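Xylulose kinase (PDB 2ITM) catalyses the ATP-dependent phosphorylation of D-xylulose to D-xylulose 5-phosphate, acting as a homodimer of the FGGY carbohydrate kinase family. Local coordinates at residues Ser289-Ala294 with Tyr371-Gly376; Pro387-Leu392 with Gln413-Thr418; Arg398-Arg403 with Gln453-Asp458; Leu406-Gly411 with Ala459-Ala464. All blocks are in the same frame, centred on the assembly; numbering follows the deposited sequence.

Interaction 1. Residues Ser289-Ala294 with Tyr371-Gly376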
# COMPACT_ATOMS: atom_id res chain seq x y z
N SER A 289 -27.12 1.52 9.30
CA SER A 289 -25.80 0.95 9.16
C SER A 289 -24.78 2.05 9.02
O SER A 289 -24.97 2.98 8.26
CB SER A 289 -25.75 0.02 7.95
OG SER A 289 -24.49 -0.57 7.84
N VAL A 290 -23.70 1.93 9.77
CA VAL A 290 -22.57 2.80 9.57
C VAL A 290 -22.02 2.61 8.17
O VAL A 290 -21.90 1.50 7.69
CB VAL A 290 -21.49 2.63 10.62
CG1 VAL A 290 -20.36 3.58 10.38
CG2 VAL A 290 -22.05 2.87 11.98
N MET A 291 -21.72 3.71 7.50
CA MET A 291 -21.16 3.67 6.18
C MET A 291 -19.87 4.44 6.16
O MET A 291 -19.58 5.20 7.07
CB MET A 291 -22.13 4.25 5.18
CG MET A 291 -23.45 3.50 5.13
SD MET A 291 -23.32 1.86 4.46
CE MET A 291 -23.96 2.12 2.86
N LEU A 292 -19.09 4.25 5.10
CA LEU A 292 -17.95 5.11 4.82
C LEU A 292 -18.40 6.57 4.78
O LEU A 292 -19.52 6.87 4.40
CB LEU A 292 -17.23 4.71 3.53
CG LEU A 292 -16.47 3.39 3.51
CD1 LEU A 292 -16.44 2.83 2.13
CD2 LEU A 292 -15.07 3.52 4.06
N SER A 293 -17.51 7.45 5.20
CA SER A 293 -17.67 8.87 4.98
C SER A 293 -17.18 9.21 3.58
O SER A 293 -16.02 9.52 3.40
CB SER A 293 -16.89 9.67 6.01
OG SER A 293 -17.16 9.21 7.32
N ALA A 294 -18.08 9.14 2.61
CA ALA A 294 -17.74 9.40 1.22
C ALA A 294 -17.13 10.78 1.11
O ALA A 294 -16.34 11.06 0.22
CB ALA A 294 -18.96 9.33 0.39
N TYR A 371 -18.56 1.13 -4.94
CA TYR A 371 -18.85 -0.29 -4.82
C TYR A 371 -19.20 -0.67 -3.38
O TYR A 371 -20.14 -1.41 -3.15
CB TYR A 371 -17.68 -1.13 -5.32
CG TYR A 371 -17.33 -0.98 -6.78
CD1 TYR A 371 -18.30 -0.73 -7.74
CD2 TYR A 371 -16.03 -1.11 -7.20
CE1 TYR A 371 -17.97 -0.59 -9.06
CE2 TYR A 371 -15.69 -0.97 -8.52
CZ TYR A 371 -16.66 -0.72 -9.44
OH TYR A 371 -16.29 -0.60 -10.74
N ALA A 372 -18.40 -0.17 -2.45
CA ALA A 372 -18.64 -0.34 -1.02
C ALA A 372 -20.02 0.16 -0.58
O ALA A 372 -20.76 -0.56 0.06
CB ALA A 372 -17.55 0.33 -0.24
N LEU A 373 -20.34 1.39 -0.94
CA LEU A 373 -21.60 2.01 -0.57
C LEU A 373 -22.81 1.25 -1.09
O LEU A 373 -23.80 1.10 -0.40
CB LEU A 373 -21.64 3.46 -1.02
CG LEU A 373 -20.66 4.44 -0.35
CD1 LEU A 373 -20.72 5.80 -0.97
CD2 LEU A 373 -20.86 4.50 1.15
N ALA A 374 -22.72 0.76 -2.32
CA ALA A 374 -23.80 0.01 -2.95
C ALA A 374 -24.05 -1.32 -2.25
O ALA A 374 -25.19 -1.70 -2.03
CB ALA A 374 -23.52 -0.19 -4.41
N ASP A 375 -22.98 -2.02 -1.93
CA ASP A 375 -23.07 -3.27 -1.19
C ASP A 375 -23.68 -3.00 0.17
O ASP A 375 -24.47 -3.78 0.68
CB ASP A 375 -21.69 -3.90 -1.02
CG ASP A 375 -21.26 -4.71 -2.22
OD1 ASP A 375 -22.12 -5.15 -3.00
OD2 ASP A 375 -20.07 -4.96 -2.44
N GLY A 376 -23.28 -1.87 0.76
CA GLY A 376 -23.79 -1.45 2.05
C GLY A 376 -25.29 -1.27 2.05
O GLY A 376 -26.00 -1.78 2.92
O HOH W 1 -24.90 -2.38 5.49
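Met291 and Leu292 of segment 289-294 lean on one flank of helix 358-381 through Ala372, Leu373 and Gly376. The tight part is mostly hydrocarbon, with one methyl set against a backbone carbonyl. Met291 bends at chi2 (-68°) and chi3 (-103°), which carries its methyl CE onto the helix backbone: CE lies 3.4 Å from Leu373 O and 3.7 Å from Gly376 CA. Gly376 suits this spot: a side chain would run into that methyl. One turn earlier, Leu292 CD1 presses on Ala372 CB at 3.6 Å, while Leu373 sends CD2 toward the CB atoms of Met291 and Leu292, and its CD1 reaches 4.2 Å from Ala294 CB. No direct hydrogen bond joins the two segments, so the grip is van der Waals contact. The Ser289 end is looser. Its hydroxyl stays clear of the helix, and a water spans the gap, 3.0 Å from Ser289 OG and donating to Gly376 O at 2.9 Å. Around the packed end, Trp402 of helix 400-410 touches Ala294 and Leu373, Leu253 of strand 249-253 meets the same pair, and Pro331 of strand 328-333 touches Leu292 and Ala372.

Interaction 2. Residues Pro387-Leu392 with Gln413-Thr418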
# COMPACT_ATOMS: atom_id res chain seq x y z
N PRO A 387 -36.76 0.93 -1.09
CA PRO A 387 -36.94 2.36 -1.33
C PRO A 387 -37.37 2.67 -2.76
O PRO A 387 -36.90 2.03 -3.68
CB PRO A 387 -35.56 2.94 -1.03
CG PRO A 387 -34.64 1.82 -1.15
CD PRO A 387 -35.37 0.60 -0.76
N GLN A 388 -38.25 3.63 -2.92
CA GLN A 388 -38.52 4.19 -4.23
C GLN A 388 -37.38 5.08 -4.68
O GLN A 388 -37.03 5.13 -5.85
CB GLN A 388 -39.78 5.04 -4.19
CG GLN A 388 -40.96 4.43 -3.50
CD GLN A 388 -42.12 5.40 -3.41
OE1 GLN A 388 -42.36 6.16 -4.33
NE2 GLN A 388 -42.82 5.37 -2.31
N SER A 389 -36.82 5.79 -3.72
CA SER A 389 -35.64 6.58 -3.95
C SER A 389 -34.79 6.59 -2.70
O SER A 389 -35.26 6.24 -1.64
CB SER A 389 -36.02 8.00 -4.35
OG SER A 389 -35.53 8.32 -5.63
N VAL A 390 -33.55 7.01 -2.85
CA VAL A 390 -32.71 7.27 -1.72
C VAL A 390 -32.31 8.74 -1.69
O VAL A 390 -31.72 9.24 -2.61
CB VAL A 390 -31.47 6.38 -1.75
CG1 VAL A 390 -30.45 6.84 -0.75
CG2 VAL A 390 -31.86 4.96 -1.49
N THR A 391 -32.69 9.40 -0.62
CA THR A 391 -32.21 10.72 -0.35
C THR A 391 -30.73 10.78 -0.11
O THR A 391 -30.20 10.03 0.69
CB THR A 391 -32.99 11.37 0.79
OG1 THR A 391 -34.11 12.06 0.26
CG2 THR A 391 -32.19 12.48 1.39
N LEU A 392 -30.07 11.68 -0.80
CA LEU A 392 -28.63 11.74 -0.81
C LEU A 392 -28.19 13.12 -0.35
O LEU A 392 -28.45 14.10 -1.00
CB LEU A 392 -28.13 11.43 -2.21
CG LEU A 392 -26.64 11.24 -2.46
CD1 LEU A 392 -26.03 10.18 -1.59
CD2 LEU A 392 -26.43 10.93 -3.89
N GLN A 413 -32.18 4.99 -7.75
CA GLN A 413 -32.45 6.40 -7.96
C GLN A 413 -32.01 7.26 -6.78
O GLN A 413 -32.47 7.09 -5.66
CB GLN A 413 -33.93 6.63 -8.24
CG GLN A 413 -34.32 8.10 -8.32
CD GLN A 413 -35.79 8.31 -8.57
OE1 GLN A 413 -36.47 8.98 -7.79
NE2 GLN A 413 -36.29 7.76 -9.65
N LEU A 414 -31.10 8.19 -7.03
CA LEU A 414 -30.58 9.03 -5.95
C LEU A 414 -31.05 10.47 -6.04
O LEU A 414 -30.69 11.19 -6.97
CB LEU A 414 -29.05 8.93 -5.90
CG LEU A 414 -28.46 7.53 -5.93
CD1 LEU A 414 -26.98 7.57 -5.97
CD2 LEU A 414 -28.96 6.74 -4.79
N ASP A 415 -31.86 10.87 -5.07
CA ASP A 415 -32.41 12.23 -4.99
C ASP A 415 -31.47 13.16 -4.22
O ASP A 415 -31.35 13.07 -2.97
CB ASP A 415 -33.74 12.22 -4.25
CG ASP A 415 -34.84 11.51 -5.00
OD1 ASP A 415 -34.83 11.54 -6.24
OD2 ASP A 415 -35.72 10.93 -4.35
N TYR A 416 -30.80 14.05 -4.93
CA TYR A 416 -29.94 15.03 -4.30
C TYR A 416 -30.74 16.20 -3.74
O TYR A 416 -31.53 16.82 -4.42
CB TYR A 416 -28.90 15.54 -5.27
CG TYR A 416 -27.87 16.44 -4.65
CD1 TYR A 416 -27.26 16.11 -3.46
CD2 TYR A 416 -27.52 17.63 -5.25
CE1 TYR A 416 -26.33 16.93 -2.90
CE2 TYR A 416 -26.58 18.44 -4.70
CZ TYR A 416 -25.99 18.09 -3.52
OH TYR A 416 -25.05 18.92 -2.97
N ARG A 417 -30.51 16.48 -2.47
CA ARG A 417 -31.11 17.62 -1.82
C ARG A 417 -30.06 18.44 -1.07
O ARG A 417 -29.01 17.92 -0.74
CB ARG A 417 -32.21 17.15 -0.88
CG ARG A 417 -33.13 16.10 -1.45
CD ARG A 417 -34.17 15.63 -0.48
NE ARG A 417 -35.14 14.73 -1.07
CZ ARG A 417 -36.24 15.11 -1.69
NH1 ARG A 417 -36.53 16.39 -1.83
NH2 ARG A 417 -37.05 14.20 -2.20
N THR A 418 -30.37 19.70 -0.82
CA THR A 418 -29.51 20.56 -0.01
C THR A 418 -30.07 20.79 1.38
O THR A 418 -31.27 20.75 1.58
CB THR A 418 -29.32 21.92 -0.70
OG1 THR A 418 -30.44 22.18 -1.55
CG2 THR A 418 -28.16 21.87 -1.65
O HOH W 2 -34.30 3.87 -5.89
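Strands 390-393 and 414-417 pair in parallel inside the mixed sheet of the C-terminal domain, with Val390 beside Leu414, Thr391 beside Asp415 and Leu392 beside Tyr416. Val390 N gives a straight bond to Gln413 O (3.0 Å, 170°); Val390 O then accepts from Asp415 N, and Leu392 N donates to Asp415 O at 2.9 Å. The last rung, Arg417 N to Leu392 O, is weak. Helix 400-410 links the two strands, making a beta-alpha-beta crossover of the kind found in the actin-like ATPase domains to which FGGY kinases belong. Its Leu406 and Ala407 pack on Leu414, on the sheet face where Leu392 CD2 lies 3.9 Å from Leu414 CB and Val390 CB meets Leu414 CD2. The other face is polar. Arg417, extended from CG to NE, crosses Thr391 at about a right angle and donates NE to Thr391 OG1 (3.2 Å), which lies in the guanidinium plane. Near the strand starts, Ser389 OG faces Gln413 OE1 at a separation too short to be trusted, and its approach to Asp415 OD2 is doubtful too. Asp415 OD1 pairs, also doubtfully close, with Ser454 OG of strand 451-455, the next strand along.

Interaction 3. Residues Arg398-Arg403 with Gln453-Asp458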
# COMPACT_ATOMS: atom_id res chain seq x y z
N ARG A 398 -21.74 16.10 -3.16
CA ARG A 398 -21.78 17.36 -3.85
C ARG A 398 -21.52 17.21 -5.36
O ARG A 398 -22.15 17.90 -6.15
CB ARG A 398 -20.88 18.39 -3.20
CG ARG A 398 -19.39 18.16 -3.44
CD ARG A 398 -18.49 18.54 -2.26
NE ARG A 398 -17.52 19.58 -2.61
CZ ARG A 398 -16.35 19.77 -2.01
NH1 ARG A 398 -15.98 18.98 -1.01
NH2 ARG A 398 -15.56 20.76 -2.41
N SER A 399 -20.64 16.30 -5.74
CA SER A 399 -20.32 16.07 -7.14
C SER A 399 -21.43 15.42 -7.96
O SER A 399 -21.91 14.35 -7.63
CB SER A 399 -19.02 15.29 -7.28
OG SER A 399 -18.68 15.09 -8.63
N GLU A 400 -21.84 16.09 -9.02
CA GLU A 400 -22.81 15.56 -9.97
C GLU A 400 -22.32 14.29 -10.65
O GLU A 400 -23.05 13.32 -10.77
CB GLU A 400 -23.13 16.62 -11.02
CG GLU A 400 -24.05 16.17 -12.13
CD GLU A 400 -24.14 17.20 -13.24
OE1 GLU A 400 -23.10 17.81 -13.56
OE2 GLU A 400 -25.24 17.40 -13.78
N TYR A 401 -21.07 14.31 -11.08
CA TYR A 401 -20.47 13.15 -11.68
C TYR A 401 -20.58 11.93 -10.77
O TYR A 401 -20.96 10.86 -11.21
CB TYR A 401 -19.02 13.41 -12.03
CG TYR A 401 -18.37 12.22 -12.67
CD1 TYR A 401 -18.96 11.58 -13.75
CD2 TYR A 401 -17.17 11.72 -12.20
CE1 TYR A 401 -18.38 10.50 -14.33
CE2 TYR A 401 -16.58 10.63 -12.78
CZ TYR A 401 -17.20 10.02 -13.84
OH TYR A 401 -16.63 8.93 -14.44
N TRP A 402 -20.25 12.10 -9.50
CA TRP A 402 -20.15 10.98 -8.62
C TRP A 402 -21.50 10.45 -8.22
O TRP A 402 -21.72 9.26 -8.15
CB TRP A 402 -19.32 11.29 -7.39
CG TRP A 402 -18.98 10.06 -6.62
CD1 TRP A 402 -18.39 8.93 -7.09
CD2 TRP A 402 -19.24 9.83 -5.24
NE1 TRP A 402 -18.26 8.00 -6.09
CE2 TRP A 402 -18.77 8.53 -4.94
CE3 TRP A 402 -19.81 10.58 -4.22
CZ2 TRP A 402 -18.86 7.98 -3.68
CZ3 TRP A 402 -19.89 10.03 -2.98
CH2 TRP A 402 -19.42 8.74 -2.71
N ARG A 403 -22.42 11.37 -7.99
CA ARG A 403 -23.80 11.02 -7.70
C ARG A 403 -24.37 10.11 -8.77
O ARG A 403 -25.07 9.15 -8.47
CB ARG A 403 -24.65 12.28 -7.57
CG ARG A 403 -24.47 13.07 -6.27
CD ARG A 403 -25.63 13.97 -5.94
NE ARG A 403 -25.88 14.91 -7.01
CZ ARG A 403 -25.24 16.05 -7.18
NH1 ARG A 403 -24.30 16.42 -6.35
NH2 ARG A 403 -25.55 16.84 -8.20
N GLN A 453 -31.68 17.58 -7.63
CA GLN A 453 -31.50 16.79 -8.84
C GLN A 453 -31.73 15.32 -8.55
O GLN A 453 -31.27 14.80 -7.55
CB GLN A 453 -30.09 16.99 -9.42
CG GLN A 453 -29.83 16.18 -10.70
CD GLN A 453 -28.44 16.36 -11.27
OE1 GLN A 453 -27.56 16.89 -10.62
NE2 GLN A 453 -28.25 15.92 -12.50
N SER A 454 -32.44 14.66 -9.45
CA SER A 454 -32.73 13.25 -9.31
C SER A 454 -31.94 12.41 -10.34
O SER A 454 -32.04 12.62 -11.53
CB SER A 454 -34.21 12.99 -9.47
OG SER A 454 -34.85 12.86 -8.22
N HIS A 455 -31.18 11.44 -9.84
CA HIS A 455 -30.31 10.65 -10.68
C HIS A 455 -30.87 9.27 -10.93
O HIS A 455 -30.97 8.47 -10.03
CB HIS A 455 -28.94 10.53 -10.06
CG HIS A 455 -28.21 11.83 -9.96
ND1 HIS A 455 -27.29 12.23 -10.90
CD2 HIS A 455 -28.25 12.81 -9.04
CE1 HIS A 455 -26.80 13.41 -10.57
NE2 HIS A 455 -27.37 13.78 -9.44
N LEU A 456 -31.22 9.00 -12.18
CA LEU A 456 -31.60 7.65 -12.56
C LEU A 456 -30.44 6.86 -13.10
O LEU A 456 -29.62 7.36 -13.83
CB LEU A 456 -32.77 7.66 -13.53
CG LEU A 456 -34.14 7.59 -12.89
CD1 LEU A 456 -35.09 8.44 -13.66
CD2 LEU A 456 -34.65 6.18 -12.80
N PRO A 457 -30.38 5.60 -12.71
CA PRO A 457 -29.36 4.68 -13.21
C PRO A 457 -29.40 4.59 -14.72
O PRO A 457 -30.45 4.36 -15.30
CB PRO A 457 -29.76 3.34 -12.58
CG PRO A 457 -30.94 3.61 -11.74
CD PRO A 457 -31.54 4.89 -12.15
N ASP A 458 -28.25 4.78 -15.35
CA ASP A 458 -28.11 4.47 -16.76
C ASP A 458 -27.99 2.97 -17.00
O ASP A 458 -27.14 2.32 -16.42
CB ASP A 458 -26.93 5.21 -17.38
CG ASP A 458 -26.78 4.93 -18.84
OD1 ASP A 458 -25.94 4.10 -19.20
OD2 ASP A 458 -27.45 5.49 -19.71
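Arg403 starts with CG anti to its carbonyl carbon and bends at chi3 (-58°), which places NE 3.1 Å from His455 NE2; His455 likewise has CG anti to its carbonyl carbon. The NE bond is fairly straight at 155°, but the donor stands 37° out of the imidazole plane. The same histidine ring carries Arg403 CB over one face, 3.8 Å from the ring centroid, in a CH-pi contact. Thus one arginine both packs on the ring and donates to its nitrogen, consistent with NE2 carrying no proton. Beyond it, NH2 donates to Gln453 OE1 (3.1 Å), which lies in the guanidinium plane although the amide is turned well away from it. These residues dock the first turn of helix 400-410 on strand 451-455, an outermost strand of the C-terminal domain's mixed sheet, so the crossover helix that follows strand 390-393 also reaches this strand. The third nitrogen, NH1, is held by the carbonyl of Ala397 and weakly by Arg398 O, fixing the guanidinium on all its nitrogens, while Tyr416 adds a cation-pi contact. At the exposed border Glu400 crosses Gln453 at about a right angle, its OE2 3.6 Å from Gln453 NE2. Ser399 caps the helix start through a weak bond from Trp402 N to its OG.

Interaction 4. Residues Leu406-Gly411 with Ala459-Ala464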
# COMPACT_ATOMS: atom_id res chain seq x y z
N LEU A 406 -22.72 6.78 -8.68
CA LEU A 406 -23.35 6.05 -7.59
C LEU A 406 -24.67 5.44 -8.01
O LEU A 406 -25.02 4.35 -7.58
CB LEU A 406 -23.59 6.96 -6.40
CG LEU A 406 -22.69 6.82 -5.19
CD1 LEU A 406 -21.27 6.74 -5.60
CD2 LEU A 406 -22.91 7.97 -4.24
N ALA A 407 -25.41 6.15 -8.83
CA ALA A 407 -26.66 5.65 -9.35
C ALA A 407 -26.46 4.53 -10.37
O ALA A 407 -27.19 3.56 -10.38
CB ALA A 407 -27.44 6.78 -9.94
N ASP A 408 -25.45 4.69 -11.21
CA ASP A 408 -25.14 3.71 -12.24
C ASP A 408 -24.71 2.40 -11.63
O ASP A 408 -25.17 1.34 -12.01
CB ASP A 408 -24.04 4.26 -13.14
CG ASP A 408 -24.48 5.46 -13.97
OD1 ASP A 408 -25.69 5.67 -14.14
OD2 ASP A 408 -23.66 6.23 -14.49
N ILE A 409 -23.82 2.50 -10.66
CA ILE A 409 -23.32 1.38 -9.89
C ILE A 409 -24.41 0.67 -9.12
O ILE A 409 -24.50 -0.54 -9.15
CB ILE A 409 -22.22 1.84 -8.93
CG1 ILE A 409 -20.92 2.09 -9.68
CG2 ILE A 409 -21.99 0.84 -7.85
CD1 ILE A 409 -19.82 2.55 -8.84
N SER A 410 -25.24 1.43 -8.43
CA SER A 410 -26.13 0.87 -7.43
C SER A 410 -27.46 0.40 -7.99
O SER A 410 -28.12 -0.43 -7.38
CB SER A 410 -26.38 1.87 -6.31
OG SER A 410 -27.31 2.85 -6.68
N GLY A 411 -27.86 0.94 -9.12
CA GLY A 411 -29.17 0.64 -9.66
C GLY A 411 -30.27 1.39 -8.94
O GLY A 411 -31.43 1.07 -9.07
N ALA A 459 -28.85 2.45 -17.85
CA ALA A 459 -29.02 1.01 -18.01
C ALA A 459 -27.77 0.36 -18.57
O ALA A 459 -27.44 -0.76 -18.22
CB ALA A 459 -30.21 0.71 -18.88
N GLN A 460 -27.08 1.09 -19.43
CA GLN A 460 -25.84 0.61 -20.04
C GLN A 460 -24.67 0.59 -19.06
O GLN A 460 -23.97 -0.41 -18.95
CB GLN A 460 -25.50 1.42 -21.30
CG GLN A 460 -26.47 1.20 -22.48
CD GLN A 460 -26.09 1.99 -23.75
OE1 GLN A 460 -26.19 3.21 -23.77
NE2 GLN A 460 -25.67 1.28 -24.79
N ARG A 461 -24.46 1.69 -18.34
CA ARG A 461 -23.41 1.77 -17.34
C ARG A 461 -23.65 0.88 -16.12
O ARG A 461 -22.74 0.38 -15.54
CB ARG A 461 -23.17 3.20 -16.90
CG ARG A 461 -22.70 4.14 -17.97
CD ARG A 461 -21.42 4.89 -17.63
NE ARG A 461 -21.35 5.29 -16.22
CZ ARG A 461 -20.70 6.37 -15.79
NH1 ARG A 461 -20.08 7.14 -16.66
NH2 ARG A 461 -20.69 6.67 -14.50
N TYR A 462 -24.91 0.69 -15.76
CA TYR A 462 -25.27 -0.25 -14.71
C TYR A 462 -24.82 -1.65 -15.06
O TYR A 462 -24.19 -2.32 -14.26
CB TYR A 462 -26.76 -0.23 -14.41
CG TYR A 462 -27.24 -1.30 -13.49
CD1 TYR A 462 -27.05 -1.20 -12.12
CD2 TYR A 462 -27.87 -2.43 -13.96
CE1 TYR A 462 -27.48 -2.17 -11.27
CE2 TYR A 462 -28.30 -3.41 -13.11
CZ TYR A 462 -28.09 -3.28 -11.76
OH TYR A 462 -28.52 -4.26 -10.92
N ALA A 463 -25.14 -2.09 -16.26
CA ALA A 463 -24.74 -3.41 -16.73
C ALA A 463 -23.24 -3.57 -16.77
O ALA A 463 -22.72 -4.63 -16.47
CB ALA A 463 -25.33 -3.70 -18.08
N ALA A 464 -22.55 -2.51 -17.14
CA ALA A 464 -21.10 -2.50 -17.20
C ALA A 464 -20.48 -2.60 -15.82
O ALA A 464 -19.37 -3.09 -15.65
CB ALA A 464 -20.60 -1.27 -17.90
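The Tyr462 ring turns its edge to Asp408 O, which lies in the ring plane 3.2 Å from CD1, while Gly411 CA approaches obliquely, 3.7 Å from CE1. Arg461 and Asp408 set their flat groups 77° apart, and a single carboxylate oxygen carries the contact: Asp408 OD2 is 3.0 Å from Arg461 NH2, a salt bridge, and equally close to NE, obliquely to the guanidinium. Bends at chi2 and chi3 of Arg461 bring NE to the acid. The backbones also come close here. Tyr462 CA sits 3.1 Å from Asp408 O in a CA-H...O contact, and the tyrosine's CG, anti to its backbone N (chi1 172°), starts the ring off toward the end of helix 400-410. Gly411, with positive phi where that helix ends, fits against the ring because a CB there would clash with CE1. Asp408 OD1 also accepts from the backbone N of Asp458, whose own OD1 caps helix 459-479 at Arg461 N. Tyr465 and Arg469 extend the packing onto Ile409. The result is a helix-helix crossing, -60° with axes 7.7 Å apart, that seats the start of the C-terminal helix against the crossover helix of the actin-like domain.

All four contacts lie in the C-terminal half. From the N terminus, interaction 1 comes first, closing a 76-residue loop between strand 285-291 and helix 358-381 before any other opens. Interaction 2 then closes the short crossover from strand 390-393 through helix 400-410 to strand 414-417. Interactions 3 and 4 both start on that helix, inside the crossover, and end beyond it, so each crosses interaction 2; they also cross each other, moving to strand 451-455 and then helix 459-479. Helix 400-410 is the hub, shared by interactions 3 and 4 and packed against the elements of interactions 1 and 2.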